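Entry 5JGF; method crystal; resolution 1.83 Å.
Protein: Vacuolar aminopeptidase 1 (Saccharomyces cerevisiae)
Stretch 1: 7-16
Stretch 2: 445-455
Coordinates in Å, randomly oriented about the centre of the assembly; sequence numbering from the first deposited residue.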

# COMPACT_ATOMS: atom_id res chain seq x y z
N ASN D 7 -13.54 -37.70 -47.46
CA ASN D 7 -14.80 -37.58 -46.74
C ASN D 7 -14.65 -36.59 -45.59
O ASN D 7 -15.56 -35.79 -45.33
CB ASN D 7 -15.23 -38.94 -46.20
N TYR D 8 -13.52 -36.64 -44.90
CA TYR D 8 -13.27 -35.73 -43.78
C TYR D 8 -13.12 -34.30 -44.27
O TYR D 8 -13.57 -33.36 -43.61
CB TYR D 8 -12.03 -36.15 -43.01
CG TYR D 8 -12.20 -37.42 -42.18
CD1 TYR D 8 -12.08 -38.68 -42.76
CD2 TYR D 8 -12.53 -37.34 -40.84
CE1 TYR D 8 -12.29 -39.84 -42.01
CE2 TYR D 8 -12.75 -38.49 -40.08
CZ TYR D 8 -12.63 -39.74 -40.67
OH TYR D 8 -12.85 -40.87 -39.92
N GLU D 9 -12.46 -34.13 -45.41
CA GLU D 9 -12.28 -32.81 -45.99
C GLU D 9 -13.61 -32.22 -46.42
O GLU D 9 -13.88 -31.04 -46.20
CB GLU D 9 -11.34 -32.89 -47.19
CG GLU D 9 -9.87 -33.00 -46.83
CD GLU D 9 -9.04 -33.59 -47.96
OE1 GLU D 9 -9.49 -33.51 -49.12
OE2 GLU D 9 -7.94 -34.13 -47.72
N ASP D 10 -14.44 -33.04 -47.05
CA ASP D 10 -15.75 -32.60 -47.51
C ASP D 10 -16.65 -32.20 -46.35
O ASP D 10 -17.30 -31.15 -46.39
CB ASP D 10 -16.43 -33.70 -48.34
CG ASP D 10 -15.75 -33.93 -49.68
OD1 ASP D 10 -14.99 -33.04 -50.13
OD2 ASP D 10 -15.97 -35.00 -50.29
N ILE D 11 -16.69 -33.02 -45.31
CA ILE D 11 -17.54 -32.69 -44.17
C ILE D 11 -17.01 -31.44 -43.45
O ILE D 11 -17.79 -30.65 -42.92
CB ILE D 11 -17.66 -33.88 -43.18
CG1 ILE D 11 -18.80 -33.62 -42.20
CG2 ILE D 11 -16.35 -34.08 -42.43
CD1 ILE D 11 -20.15 -33.45 -42.88
N ALA D 12 -15.70 -31.26 -43.45
CA ALA D 12 -15.10 -30.08 -42.83
C ALA D 12 -15.59 -28.84 -43.57
O ALA D 12 -15.93 -27.83 -42.95
CB ALA D 12 -13.57 -30.16 -42.88
N GLN D 13 -15.63 -28.92 -44.90
CA GLN D 13 -16.09 -27.80 -45.71
C GLN D 13 -17.58 -27.56 -45.51
O GLN D 13 -18.03 -26.41 -45.47
CB GLN D 13 -15.82 -28.06 -47.20
CG GLN D 13 -14.37 -27.86 -47.62
CD GLN D 13 -13.84 -26.47 -47.27
OE1 GLN D 13 -14.50 -25.46 -47.51
NE2 GLN D 13 -12.64 -26.43 -46.71
N GLU D 14 -18.35 -28.64 -45.39
CA GLU D 14 -19.79 -28.50 -45.18
C GLU D 14 -20.02 -27.77 -43.86
O GLU D 14 -20.91 -26.93 -43.75
CB GLU D 14 -20.47 -29.87 -45.12
CG GLU D 14 -20.63 -30.56 -46.47
CD GLU D 14 -21.44 -29.74 -47.46
OE1 GLU D 14 -22.46 -29.14 -47.05
OE2 GLU D 14 -21.06 -29.70 -48.65
N PHE D 15 -19.21 -28.11 -42.85
CA PHE D 15 -19.33 -27.46 -41.55
C PHE D 15 -19.03 -25.97 -41.66
O PHE D 15 -19.76 -25.14 -41.12
CB PHE D 15 -18.38 -28.10 -40.53
CG PHE D 15 -18.39 -27.43 -39.18
CD1 PHE D 15 -19.54 -27.47 -38.39
CD2 PHE D 15 -17.28 -26.73 -38.72
CE1 PHE D 15 -19.57 -26.81 -37.15
CE2 PHE D 15 -17.30 -26.08 -37.49
CZ PHE D 15 -18.45 -26.12 -36.70
N ILE D 16 -17.95 -25.63 -42.36
CA ILE D 16 -17.58 -24.23 -42.54
C ILE D 16 -18.72 -23.46 -43.21
O ILE D 16 -19.07 -22.35 -42.79
CB ILE D 16 -16.29 -24.10 -43.38
CG1 ILE D 16 -15.08 -24.52 -42.53
CG2 ILE D 16 -16.13 -22.68 -43.91
CD1 ILE D 16 -13.77 -24.58 -43.29
N GLY D 445 -9.31 -29.26 -34.99
CA GLY D 445 -8.61 -30.00 -36.02
C GLY D 445 -9.47 -30.08 -37.27
O GLY D 445 -10.69 -30.16 -37.18
N SER D 446 -8.84 -30.07 -38.44
CA SER D 446 -9.59 -30.17 -39.69
C SER D 446 -10.28 -31.53 -39.85
O SER D 446 -11.24 -31.65 -40.60
CB SER D 446 -8.67 -29.90 -40.88
OG SER D 446 -7.56 -30.79 -40.89
N LYS D 447 -9.79 -32.55 -39.14
CA LYS D 447 -10.39 -33.89 -39.19
C LYS D 447 -11.42 -34.12 -38.07
O LYS D 447 -12.17 -35.10 -38.10
CB LYS D 447 -9.31 -34.97 -39.04
CG LYS D 447 -8.50 -35.32 -40.28
CD LYS D 447 -7.80 -36.68 -40.10
CE LYS D 447 -8.83 -37.78 -39.83
NZ LYS D 447 -8.21 -39.14 -39.88
N ASP D 448 -11.45 -33.23 -37.09
CA ASP D 448 -12.34 -33.40 -35.96
C ASP D 448 -13.85 -33.40 -36.20
O ASP D 448 -14.59 -34.08 -35.50
CB ASP D 448 -11.96 -32.41 -34.85
CG ASP D 448 -10.70 -32.86 -34.11
OD1 ASP D 448 -9.78 -32.04 -33.91
OD2 ASP D 448 -10.64 -34.05 -33.74
N VAL D 449 -14.32 -32.65 -37.19
CA VAL D 449 -15.75 -32.66 -37.48
C VAL D 449 -16.10 -34.09 -37.91
O VAL D 449 -17.04 -34.69 -37.39
CB VAL D 449 -16.11 -31.70 -38.64
CG1 VAL D 449 -17.58 -31.85 -39.01
CG2 VAL D 449 -15.82 -30.26 -38.22
N GLY D 450 -15.30 -34.64 -38.82
CA GLY D 450 -15.53 -35.99 -39.30
C GLY D 450 -15.38 -37.05 -38.23
O GLY D 450 -16.17 -37.99 -38.16
N LEU D 451 -14.36 -36.91 -37.38
CA LEU D 451 -14.15 -37.88 -36.32
C LEU D 451 -15.31 -37.82 -35.33
O LEU D 451 -15.70 -38.84 -34.74
CB LEU D 451 -12.82 -37.61 -35.61
CG LEU D 451 -11.57 -37.87 -36.46
CD1 LEU D 451 -10.33 -37.35 -35.74
CD2 LEU D 451 -11.43 -39.36 -36.74
N GLY D 452 -15.87 -36.63 -35.15
CA GLY D 452 -17.00 -36.46 -34.25
C GLY D 452 -18.22 -37.18 -34.80
O GLY D 452 -18.88 -37.94 -34.10
N VAL D 453 -18.52 -36.92 -36.07
CA VAL D 453 -19.66 -37.57 -36.72
C VAL D 453 -19.51 -39.08 -36.62
O VAL D 453 -20.47 -39.79 -36.30
CB VAL D 453 -19.74 -37.19 -38.22
CG1 VAL D 453 -20.82 -38.02 -38.92
CG2 VAL D 453 -20.06 -35.70 -38.36
N LYS D 454 -18.31 -39.57 -36.90
CA LYS D 454 -18.04 -41.00 -36.85
C LYS D 454 -18.33 -41.57 -35.47
O LYS D 454 -18.97 -42.62 -35.34
CB LYS D 454 -16.58 -41.27 -37.24
CG LYS D 454 -16.21 -42.75 -37.30
CD LYS D 454 -14.82 -42.93 -37.90
CE LYS D 454 -13.88 -43.67 -36.96
NZ LYS D 454 -14.36 -45.03 -36.62
N PHE D 455 -17.88 -40.88 -34.43
CA PHE D 455 -18.13 -41.36 -33.08
C PHE D 455 -19.62 -41.38 -32.73
O PHE D 455 -20.13 -42.37 -32.22
CB PHE D 455 -17.39 -40.51 -32.05
CG PHE D 455 -17.71 -40.87 -30.64
CD1 PHE D 455 -17.18 -42.03 -30.08
CD2 PHE D 455 -18.59 -40.10 -29.89
CE1 PHE D 455 -17.53 -42.41 -28.79
CE2 PHE D 455 -18.94 -40.47 -28.60
CZ PHE D 455 -18.42 -41.63 -28.05
O HOH W 1 -13.51 -33.29 -40.81

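Residues 7-16 form a helix near the start of the chain, and residues 445-455 lead into a second helix that includes 448-455; at least 434 residues of sequence separate any two residues that touch. The helices cross nearly at right angles, with 101° between their N-to-C directions and axes 8.3 Å apart at closest approach. Such a steep crossing confines the contact to a compact patch, and the two stretches together bury 452 Å². Each helix is held by its own i to i+4 ladder, for example Ala12 N to Tyr8 O at 3.0 Å and Leu451 N to Lys447 O at 2.9 Å. At the start of the second stretch, Asp448 N bonds to Gly445 O at 3.2 Å, and Gly445 N makes a weak hydrogen bond to Asp448 OD1 at 3.0 Å, tying the turn back on itself.

The closest pair of CA atoms is Tyr8 CA and Gly450 CA, 5.0 Å apart, with Ala12 CA and Val449 CA 6.0 Å apart. Gly450 permits this approach: a CB placed there would point toward the first helix, 2.3 Å from Tyr8 CD2, a clash, and a tight 3.5 Å from Ile11 CG2. With only hydrogen on that side, Gly450 CA instead packs 3.8 Å from Ile11 CG2.

No direct hydrogen bond joins the stretches, but one water bridges their backbones. It donates to Tyr8 O and to Ser446 O, each 2.8 Å from the water O, and accepts from Gly450 N, whose distance to the water O is 3.0 Å. Two carbonyls that could not bond to each other thus share a donor, while an amide near the beginning of the second helix gains an acceptor.

Tyr8 is the largest contributor to the contact. Its side chain (chi1 m) extends along the second helix, bringing CE2 within 3.5 Å of Gly450 C and of Leu451 N, the latter lying at the ring edge. Lys447 covers one face: its CE sits 4.0 Å from the centroid of the Tyr8 ring atoms (CG to CZ) in a CH-pi contact, and its NZ stands 4.5 Å from that centroid, 9° off the normal, in a cation-pi interaction. The lysine therefore offers the ring both a polarised methylene and its positive charge. Leu451 CD2 adds an apolar contact 3.7 Å from Tyr8 CE2. At the far end of the ring, Tyr8 OH meets the aliphatic part of Lys454, 3.5 Å from its CD, while Lys454 NZ is hydrogen-bonded elsewhere in the structure.

Farther along the first helix the chemistry is mainly apolar. Val449 (chi1 t) points toward it and uses both methyls: CG1 lies 3.8 Å from Ile11 CG1, and CG2 lies 3.9 Å from Phe15 CD2. Ile11 and Phe15, one turn apart, both direct their CA-to-CB bonds toward the second stretch. Between these positions in sequence, the small Ala12 places its CB 3.6 Å from Ser446 O, a van der Waals contact.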